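Beta-glucoside phosphorylase BglX (Unidentified, PDB 5VQE) probably cleaves beta-glucosides with phosphate, transferring the glucosyl unit as a phosphorylase of glycoside hydrolase family 3. Local coordinates at residues Ser308-Ala313 against Gly336-Glu341; Tyr472-Lys477 against Thr506-Phe511; Thr484-Trp489 against His516-Pro521. All blocks are in the same frame, centred on the assembly; numbering follows the deposited sequence.

Contact 1 of 3, residues Ser308-Ala313 against Gly336-Glu341; sequences SIQNGA and GLLTHE
Gln-310, in the last turn of helix 301-310, reaches Leu-338 and Thr-339 just ahead of helix 340-356, within the TIM-barrel-type domain of glycoside hydrolase family 3. The first helix closes in a Schellman motif, with Gly-312 at positive phi, and the second opens at an N-cap, Thr-339. The polar link joins the two ends. Gln-310 CG lies anti to the backbone N (chi1 -174°), and a bend at chi2 (61°) sends CD toward Thr-339, whose backbone N donates to Gln-310 OE1 over 2.9 Å. This bond is nearly straight at the hydrogen (166°), although the donor sits above the carbonyl plane of the amide. Thr-339 OG1 is engaged in capping the backbone N of Arg-342; the guanidinium of Arg-342 in turn binds Ile-309 O through NE. Gln-310 CB packs against the carbonyl Leu-337 O at 3.3 Å. An apolar contact lies alongside: Ile-309 CG2 meets Leu-338 CD1 at 3.6 Å, the two side chains crossing obliquely, and Leu-338 also touches Leu-34 of helix 30-36. A water bridges the side chains of Gln-310 and Thr-339: it accepts from Gln-310 NE2 at 3.2 Å and is hydrogen-bonded to Thr-339 OG1 at 2.9 Å.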
loop_
_atom_site.group_PDB
_atom_site.type_symbol
_atom_site.label_atom_id
_atom_site.label_comp_id
_atom_site.label_asym_id
_atom_site.label_seq_id
_atom_site.Cartn_x
_atom_site.Cartn_y
_atom_site.Cartn_z
ATOM N N SER A 308 -9.440 -2.338 -21.733
ATOM C CA SER A 308 -8.859 -3.003 -20.567
ATOM C C SER A 308 -9.514 -4.356 -20.349
ATOM O O SER A 308 -8.831 -5.366 -20.144
ATOM C CB SER A 308 -8.999 -2.143 -19.309
ATOM O OG SER A 308 -8.187 -0.992 -19.373
ATOM N N ILE A 309 -10.847 -4.398 -20.410
ATOM C CA ILE A 309 -11.559 -5.650 -20.186
ATOM C C ILE A 309 -11.258 -6.640 -21.302
ATOM O O ILE A 309 -10.963 -7.814 -21.048
ATOM C CB ILE A 309 -13.072 -5.400 -20.057
ATOM C CG1 ILE A 309 -13.369 -4.381 -18.947
ATOM C CG2 ILE A 309 -13.795 -6.699 -19.778
ATOM C CD1 ILE A 309 -12.833 -4.767 -17.570
ATOM N N GLN A 310 -11.344 -6.185 -22.556
ATOM C CA GLN A 310 -11.066 -7.068 -23.682
ATOM C C GLN A 310 -9.668 -7.666 -23.582
ATOM O O GLN A 310 -9.458 -8.832 -23.939
ATOM C CB GLN A 310 -11.225 -6.313 -24.999
ATOM C CG GLN A 310 -11.087 -7.198 -26.247
ATOM C CD GLN A 310 -12.129 -8.288 -26.316
ATOM O OE1 GLN A 310 -13.249 -8.136 -25.820
ATOM N NE2 GLN A 310 -11.768 -9.400 -26.937
ATOM N N ASN A 311 -8.698 -6.889 -23.103
ATOM C CA ASN A 311 -7.314 -7.335 -23.094
ATOM C C ASN A 311 -6.938 -8.111 -21.839
ATOM O O ASN A 311 -5.773 -8.500 -21.698
ATOM C CB ASN A 311 -6.379 -6.134 -23.283
ATOM C CG ASN A 311 -6.405 -5.601 -24.708
ATOM O OD1 ASN A 311 -7.137 -6.110 -25.552
ATOM N ND2 ASN A 311 -5.614 -4.569 -24.979
ATOM N N GLY A 312 -7.883 -8.361 -20.934
ATOM C CA GLY A 312 -7.641 -9.323 -19.875
ATOM C C GLY A 312 -8.021 -8.907 -18.470
ATOM O O GLY A 312 -8.012 -9.740 -17.560
ATOM N N ALA A 313 -8.353 -7.636 -18.267
ATOM C CA ALA A 313 -8.828 -7.194 -16.964
ATOM C C ALA A 313 -10.263 -7.653 -16.750
ATOM O O ALA A 313 -11.084 -7.616 -17.669
ATOM C CB ALA A 313 -8.740 -5.675 -16.852
ATOM N N GLY A 336 -18.042 -3.649 -30.590
ATOM C CA GLY A 336 -17.048 -4.702 -30.700
ATOM C C GLY A 336 -15.678 -4.415 -30.112
ATOM O O GLY A 336 -14.772 -5.238 -30.283
ATOM N N LEU A 337 -15.475 -3.277 -29.445
ATOM C CA LEU A 337 -14.241 -3.114 -28.677
ATOM C C LEU A 337 -14.177 -4.112 -27.534
ATOM O O LEU A 337 -13.087 -4.530 -27.120
ATOM C CB LEU A 337 -14.132 -1.692 -28.129
ATOM C CG LEU A 337 -13.373 -0.681 -28.984
ATOM C CD1 LEU A 337 -13.709 -0.798 -30.460
ATOM C CD2 LEU A 337 -13.694 0.707 -28.476
ATOM N N LEU A 338 -15.332 -4.493 -27.005
ATOM C CA LEU A 338 -15.453 -5.523 -25.988
ATOM C C LEU A 338 -16.430 -6.559 -26.513
ATOM O O LEU A 338 -17.542 -6.210 -26.924
ATOM C CB LEU A 338 -15.955 -4.936 -24.668
ATOM C CG LEU A 338 -16.376 -5.930 -23.580
ATOM C CD1 LEU A 338 -15.202 -6.772 -23.131
ATOM C CD2 LEU A 338 -16.979 -5.198 -22.404
ATOM N N THR A 339 -16.018 -7.816 -26.525
ATOM C CA THR A 339 -16.899 -8.861 -27.020
ATOM C C THR A 339 -17.840 -9.335 -25.919
ATOM O O THR A 339 -17.523 -9.279 -24.725
ATOM C CB THR A 339 -16.092 -10.042 -27.561
ATOM O OG1 THR A 339 -15.422 -10.698 -26.484
ATOM C CG2 THR A 339 -15.069 -9.566 -28.583
ATOM N N HIS A 340 -19.025 -9.783 -26.337
ATOM C CA HIS A 340 -19.977 -10.364 -25.398
ATOM C C HIS A 340 -19.405 -11.595 -24.723
ATOM O O HIS A 340 -19.759 -11.900 -23.578
ATOM C CB HIS A 340 -21.277 -10.727 -26.119
ATOM C CG HIS A 340 -22.093 -9.541 -26.516
ATOM N ND1 HIS A 340 -23.176 -9.108 -25.782
ATOM C CD2 HIS A 340 -21.972 -8.684 -27.553
ATOM C CE1 HIS A 340 -23.694 -8.039 -26.360
ATOM N NE2 HIS A 340 -22.982 -7.761 -27.436
ATOM N N GLU A 341 -18.524 -12.313 -25.417
ATOM C CA GLU A 341 -17.958 -13.536 -24.866
ATOM C C GLU A 341 -16.927 -13.219 -23.785
ATOM O O GLU A 341 -16.856 -13.903 -22.756
ATOM C CB GLU A 341 -17.350 -14.362 -26.000
ATOM C CG GLU A 341 -18.398 -14.962 -26.968
ATOM C CD GLU A 341 -18.910 -13.994 -28.051
ATOM O OE1 GLU A 341 -18.373 -12.870 -28.205
ATOM O OE2 GLU A 341 -19.867 -14.374 -28.760
HETATM O O HOH W 1 -13.159 -12.242 -27.276
#

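Contact 2 of 3, residues Tyr472-Lys477 against Thr506-Phe511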
loop_
_atom_site.group_PDB
_atom_site.type_symbol
_atom_site.label_atom_id
_atom_site.label_comp_id
_atom_site.label_asym_id
_atom_site.label_seq_id
_atom_site.Cartn_x
_atom_site.Cartn_y
_atom_site.Cartn_z
ATOM N N TYR A 472 17.075 14.718 14.946
ATOM C CA TYR A 472 16.165 14.898 13.815
ATOM C C TYR A 472 15.067 13.836 13.813
ATOM O O TYR A 472 15.349 12.641 13.947
ATOM C CB TYR A 472 16.931 14.854 12.492
ATOM C CG TYR A 472 17.684 16.133 12.234
ATOM C CD1 TYR A 472 18.871 16.400 12.887
ATOM C CD2 TYR A 472 17.183 17.088 11.368
ATOM C CE1 TYR A 472 19.550 17.577 12.675
ATOM C CE2 TYR A 472 17.858 18.270 11.148
ATOM C CZ TYR A 472 19.042 18.506 11.805
ATOM O OH TYR A 472 19.722 19.687 11.600
ATOM N N TYR A 473 13.815 14.283 13.669
ATOM C CA TYR A 473 12.656 13.409 13.495
ATOM C C TYR A 473 12.177 13.607 12.059
ATOM O O TYR A 473 11.537 14.614 11.746
ATOM C CB TYR A 473 11.563 13.743 14.506
ATOM C CG TYR A 473 10.446 12.728 14.592
ATOM C CD1 TYR A 473 9.541 12.561 13.545
ATOM C CD2 TYR A 473 10.283 11.948 15.732
ATOM C CE1 TYR A 473 8.514 11.635 13.629
ATOM C CE2 TYR A 473 9.263 11.025 15.825
ATOM C CZ TYR A 473 8.385 10.865 14.775
ATOM O OH TYR A 473 7.372 9.944 14.880
ATOM N N ALA A 474 12.491 12.650 11.191
ATOM C CA ALA A 474 12.195 12.745 9.767
ATOM C C ALA A 474 11.038 11.817 9.423
ATOM O O ALA A 474 11.119 10.605 9.658
ATOM C CB ALA A 474 13.425 12.390 8.933
ATOM N N ASN A 475 9.966 12.386 8.850
ATOM C CA ASN A 475 8.794 11.618 8.415
ATOM C C ASN A 475 8.389 12.106 7.021
ATOM O O ASN A 475 7.520 12.965 6.878
ATOM C CB ASN A 475 7.641 11.758 9.407
ATOM C CG ASN A 475 6.402 11.010 8.970
ATOM O OD1 ASN A 475 6.493 9.922 8.411
ATOM N ND2 ASN A 475 5.237 11.592 9.218
ATOM N N PHE A 476 9.023 11.553 5.988
ATOM C CA PHE A 476 8.656 11.840 4.600
ATOM C C PHE A 476 7.909 10.628 4.058
ATOM O O PHE A 476 8.517 9.632 3.654
ATOM C CB PHE A 476 9.887 12.211 3.782
ATOM C CG PHE A 476 10.353 13.610 4.056
ATOM C CD1 PHE A 476 9.993 14.652 3.217
ATOM C CD2 PHE A 476 11.082 13.896 5.201
ATOM C CE1 PHE A 476 10.393 15.955 3.492
ATOM C CE2 PHE A 476 11.481 15.199 5.483
ATOM C CZ PHE A 476 11.131 16.225 4.627
ATOM N N LYS A 477 6.585 10.731 4.070
ATOM C CA LYS A 477 5.704 9.598 3.851
ATOM C C LYS A 477 5.307 9.513 2.387
ATOM O O LYS A 477 5.306 10.513 1.661
ATOM C CB LYS A 477 4.449 9.715 4.718
ATOM C CG LYS A 477 3.513 10.846 4.306
ATOM N N THR A 506 25.065 15.207 16.480
ATOM C CA THR A 506 23.794 15.181 15.767
ATOM C C THR A 506 23.356 13.738 15.539
ATOM O O THR A 506 24.132 12.914 15.041
ATOM C CB THR A 506 23.907 15.933 14.432
ATOM O OG1 THR A 506 24.244 17.301 14.685
ATOM C CG2 THR A 506 22.596 15.899 13.667
ATOM N N LEU A 507 22.110 13.448 15.906
ATOM C CA LEU A 507 21.494 12.138 15.734
ATOM C C LEU A 507 20.305 12.281 14.795
ATOM O O LEU A 507 19.482 13.183 14.974
ATOM C CB LEU A 507 21.047 11.587 17.093
ATOM C CG LEU A 507 20.136 10.358 17.120
ATOM C CD1 LEU A 507 20.885 9.144 16.621
ATOM C CD2 LEU A 507 19.627 10.138 18.540
ATOM N N PHE A 508 20.214 11.399 13.796
ATOM C CA PHE A 508 19.173 11.477 12.771
ATOM C C PHE A 508 18.309 10.220 12.824
ATOM O O PHE A 508 18.824 9.106 12.699
ATOM C CB PHE A 508 19.776 11.648 11.371
ATOM C CG PHE A 508 18.773 12.083 10.340
ATOM C CD1 PHE A 508 17.887 11.175 9.785
ATOM C CD2 PHE A 508 18.703 13.406 9.940
ATOM C CE1 PHE A 508 16.956 11.584 8.848
ATOM C CE2 PHE A 508 17.778 13.813 9.006
ATOM C CZ PHE A 508 16.905 12.902 8.461
ATOM N N LEU A 509 17.004 10.409 13.016
ATOM C CA LEU A 509 16.024 9.331 13.073
ATOM C C LEU A 509 15.048 9.487 11.915
ATOM O O LEU A 509 14.358 10.508 11.820
ATOM C CB LEU A 509 15.253 9.360 14.393
ATOM C CG LEU A 509 16.054 9.491 15.689
ATOM C CD1 LEU A 509 15.102 9.699 16.856
ATOM C CD2 LEU A 509 16.928 8.274 15.913
ATOM N N SER A 510 14.966 8.477 11.056
ATOM C CA SER A 510 13.918 8.415 10.044
ATOM C C SER A 510 12.810 7.484 10.515
ATOM O O SER A 510 13.071 6.325 10.858
ATOM C CB SER A 510 14.443 7.919 8.701
ATOM O OG SER A 510 13.351 7.805 7.797
ATOM N N PHE A 511 11.577 7.990 10.511
ATOM C CA PHE A 511 10.399 7.186 10.803
ATOM C C PHE A 511 9.616 6.842 9.537
ATOM O O PHE A 511 8.434 6.489 9.611
ATOM C CB PHE A 511 9.517 7.908 11.823
ATOM C CG PHE A 511 10.097 7.923 13.224
ATOM C CD1 PHE A 511 11.063 8.855 13.587
ATOM C CD2 PHE A 511 9.680 6.998 14.173
ATOM C CE1 PHE A 511 11.597 8.871 14.874
ATOM C CE2 PHE A 511 10.209 7.010 15.458
ATOM C CZ PHE A 511 11.172 7.953 15.806
HETATM O O HOH W 2 11.210 9.865 6.567
#
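Tyr-473 CG is anti to its backbone N (chi1 -168°) and Phe-511 CG anti to its carbonyl carbon (chi1 -72°), and the two rings meet face to face in an offset stack, centroids 4.0 Å apart and planes at 10°, with Phe-511 CD1 over the centre of the tyrosine ring. Tyr-473 OH is hydrogen-bonded to Ser-532 OG. On the face that carries Tyr-472 and Ala-474, the Phe-508 ring takes Tyr-472 CB against CD2 at 3.4 Å and Ala-474 CB against CZ at 3.5 Å; the Tyr-472 and Phe-508 rings lie almost parallel with hardly any overlap. The backbones pair as neighbouring parallel strands. Tyr-472 N donates to Leu-507 O, Leu-509 N to Tyr-472 O, and Ala-474 N to Leu-509 O; Phe-511 N closes the ladder on Ala-474 O at 2.8 Å. At the end of the ladder a water accepts from Phe-476 N and donates to Ser-510 OG, which is also hydrogen-bonded to Asn-513 O. This mixed sheet fits the alpha/beta sandwich domain of family 3 enzymes: strand 412-419 flanks 469-475, strand 525-528 flanks 506-510, and helices 429-441 and 534-544 pack on the face bearing Tyr-473 and Leu-509.

Contact 3 of 3, residues Thr484-Trp489 against His516-Pro521; sequences TIRLVW and HLVDVP
A side-on salt bridge between Arg-486 and Asp-519, with an apolar patch beside it, joins two loops that follow adjacent parallel strands, 469-475 and 506-510, of the mixed sheet, consistent with the alpha/beta sandwich domain of family 3. The arginine chain is bent at chi2 (-85°) and chi3, and its guanidinium meets the carboxylate edge-on, the planes only 14° apart. Arg-486 NE donates to Asp-519 OD2 at 2.8 Å, and Arg-486 NH2 reaches the syn lone pair of Asp-519 OD1 at 2.7 Å. Leu-487 N adds a third bond, to Asp-519 OD2 at 3.1 Å, arriving from above the carboxylate plane (41° out of it). The carboxylate thus takes three N-H groups, which would favour its charged form. An alanine in place of Asp-519 would probably leave the guanidinium without its carboxylate mate and Leu-487 N without this acceptor, freeing the arginine chain to turn. Val-518 CG1 lies over one face of the guanidinium, 3.9 Å from Arg-486 NE, while Arg-486 NH1 makes a long, weak ion pair with Glu-156. On the apolar side, Leu-487 CD1 presses tightly on Val-520 CG1 (3.4 Å), and Leu-487 CD2 lies over a face of the Trp-489 ring, offset toward its rim. Val-520 CG1 sits at the edge of that indole, 3.8 Å from Trp-489 CZ2. Phe-508 of strand 506-510 touches both Leu-487 and Val-520, and the His-516 ring meets Leu-487 CG through ND1. Segment 516-521 begins with a short 3-10 turn; His-516 O accepts from the backbone N of both Asp-519 and Val-520. A water bridges the loops, accepting from Trp-489 NE1 at 2.9 Å and donating to Asp-519 O at 2.9 Å.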
loop_
_atom_site.group_PDB
_atom_site.type_symbol
_atom_site.label_atom_id
_atom_site.label_comp_id
_atom_site.label_asym_id
_atom_site.label_seq_id
_atom_site.Cartn_x
_atom_site.Cartn_y
_atom_site.Cartn_z
ATOM N N THR A 484 8.442 13.375 -5.301
ATOM C CA THR A 484 9.567 13.083 -4.427
ATOM C C THR A 484 9.088 12.899 -2.993
ATOM O O THR A 484 8.100 13.503 -2.563
ATOM C CB THR A 484 10.629 14.193 -4.470
ATOM O OG1 THR A 484 11.891 13.658 -4.052
ATOM C CG2 THR A 484 10.256 15.371 -3.555
ATOM N N ILE A 485 9.803 12.045 -2.265
ATOM C CA ILE A 485 9.776 12.008 -0.810
ATOM C C ILE A 485 11.176 12.248 -0.257
ATOM O O ILE A 485 11.512 11.799 0.835
ATOM C CB ILE A 485 9.186 10.686 -0.283
ATOM C CG1 ILE A 485 9.985 9.498 -0.815
ATOM C CG2 ILE A 485 7.713 10.586 -0.657
ATOM C CD1 ILE A 485 9.581 8.160 -0.203
ATOM N N ARG A 486 12.006 12.923 -1.047
ATOM C CA ARG A 486 13.323 13.341 -0.609
ATOM C C ARG A 486 13.204 14.323 0.546
ATOM O O ARG A 486 12.184 14.996 0.731
ATOM C CB ARG A 486 14.081 13.998 -1.762
ATOM C CG ARG A 486 14.429 13.053 -2.903
ATOM C CD ARG A 486 15.721 12.313 -2.644
ATOM N NE ARG A 486 16.827 13.236 -2.446
ATOM C CZ ARG A 486 17.472 13.854 -3.429
ATOM N NH1 ARG A 486 17.128 13.647 -4.693
ATOM N NH2 ARG A 486 18.465 14.682 -3.143
ATOM N N LEU A 487 14.276 14.400 1.323
ATOM C CA LEU A 487 14.354 15.360 2.410
ATOM C C LEU A 487 14.246 16.777 1.865
ATOM O O LEU A 487 15.042 17.186 1.015
ATOM C CB LEU A 487 15.664 15.177 3.169
ATOM C CG LEU A 487 15.557 15.064 4.685
ATOM C CD1 LEU A 487 16.945 14.886 5.274
ATOM C CD2 LEU A 487 14.877 16.290 5.276
ATOM N N VAL A 488 13.247 17.512 2.345
ATOM C CA VAL A 488 13.043 18.918 2.018
ATOM C C VAL A 488 12.995 19.678 3.335
ATOM O O VAL A 488 12.284 19.274 4.261
ATOM C CB VAL A 488 11.749 19.128 1.206
ATOM C CG1 VAL A 488 11.472 20.612 0.977
ATOM C CG2 VAL A 488 11.833 18.392 -0.125
ATOM N N TRP A 489 13.761 20.761 3.429
ATOM C CA TRP A 489 13.840 21.532 4.661
ATOM C C TRP A 489 12.826 22.672 4.643
ATOM O O TRP A 489 12.555 23.273 3.599
ATOM C CB TRP A 489 15.256 22.079 4.859
ATOM C CG TRP A 489 16.294 21.008 4.792
ATOM C CD1 TRP A 489 17.181 20.788 3.781
ATOM C CD2 TRP A 489 16.531 19.986 5.761
ATOM N NE1 TRP A 489 17.965 19.698 4.066
ATOM C CE2 TRP A 489 17.585 19.188 5.278
ATOM C CE3 TRP A 489 15.958 19.671 6.996
ATOM C CZ2 TRP A 489 18.079 18.099 5.987
ATOM C CZ3 TRP A 489 16.452 18.590 7.698
ATOM C CH2 TRP A 489 17.496 17.815 7.193
ATOM N N HIS A 516 17.349 8.320 3.764
ATOM C CA HIS A 516 17.639 9.731 4.015
ATOM C C HIS A 516 19.131 10.023 4.123
ATOM O O HIS A 516 19.522 11.193 4.030
ATOM C CB HIS A 516 16.923 10.210 5.276
ATOM C CG HIS A 516 15.488 10.561 5.055
ATOM N ND1 HIS A 516 15.051 11.251 3.945
ATOM C CD2 HIS A 516 14.388 10.312 5.802
ATOM C CE1 HIS A 516 13.741 11.414 4.020
ATOM N NE2 HIS A 516 13.315 10.858 5.141
ATOM N N LEU A 517 19.984 9.013 4.294
ATOM C CA LEU A 517 21.413 9.279 4.190
ATOM C C LEU A 517 21.787 9.872 2.832
ATOM O O LEU A 517 22.896 10.401 2.695
ATOM C CB LEU A 517 22.209 8.002 4.453
ATOM C CG LEU A 517 22.344 7.586 5.925
ATOM C CD1 LEU A 517 22.975 6.212 6.047
ATOM C CD2 LEU A 517 23.158 8.607 6.748
ATOM N N VAL A 518 20.893 9.795 1.839
ATOM C CA VAL A 518 21.107 10.472 0.559
ATOM C C VAL A 518 21.235 11.974 0.765
ATOM O O VAL A 518 22.058 12.639 0.123
ATOM C CB VAL A 518 19.954 10.143 -0.413
ATOM C CG1 VAL A 518 19.931 11.117 -1.600
ATOM C CG2 VAL A 518 20.066 8.713 -0.912
ATOM N N ASP A 519 20.408 12.535 1.639
ATOM C CA ASP A 519 20.353 13.976 1.825
ATOM C C ASP A 519 21.064 14.450 3.088
ATOM O O ASP A 519 21.301 15.656 3.223
ATOM C CB ASP A 519 18.893 14.440 1.838
ATOM C CG ASP A 519 18.260 14.403 0.453
ATOM O OD1 ASP A 519 18.878 14.941 -0.493
ATOM O OD2 ASP A 519 17.163 13.830 0.301
ATOM N N VAL A 520 21.421 13.546 4.000
ATOM C CA VAL A 520 22.189 13.921 5.189
ATOM C C VAL A 520 23.370 12.966 5.339
ATOM O O VAL A 520 23.545 12.345 6.399
ATOM C CB VAL A 520 21.304 13.943 6.449
ATOM C CG1 VAL A 520 20.181 14.962 6.284
ATOM C CG2 VAL A 520 20.712 12.560 6.769
ATOM N N PRO A 521 24.225 12.843 4.324
ATOM C CA PRO A 521 25.348 11.899 4.426
ATOM C C PRO A 521 26.368 12.276 5.483
ATOM O O PRO A 521 27.126 11.404 5.920
ATOM C CB PRO A 521 25.962 11.939 3.021
ATOM C CG PRO A 521 25.631 13.299 2.523
ATOM C CD PRO A 521 24.254 13.594 3.057
HETATM O O HOH W 3 19.874 18.077 2.671
#

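Contacts 2 and 3 form one continuous region, their centres about 10 Å apart and their segments alternating along the chain. Phe-476, just past strand 469-475, touches both segments of contact 3: its CD1 lies 3.3 Å from Arg-486 O, and its ring meets that of His-516. Ser-510 OG also packs on His-516 CD2 at 3.4 Å. Contact 1 lies on the opposite side of the chain's centre, its centre about 48 Å from that of contact 2 and about 45 Å from that of contact 3. None of the three includes a residue of the pocket holding 2-deoxy-2-fluoro-alpha-D-glucopyranose, but the chain leaving segment 308-313 runs through strand 316-317 to Phe-318, which lines it.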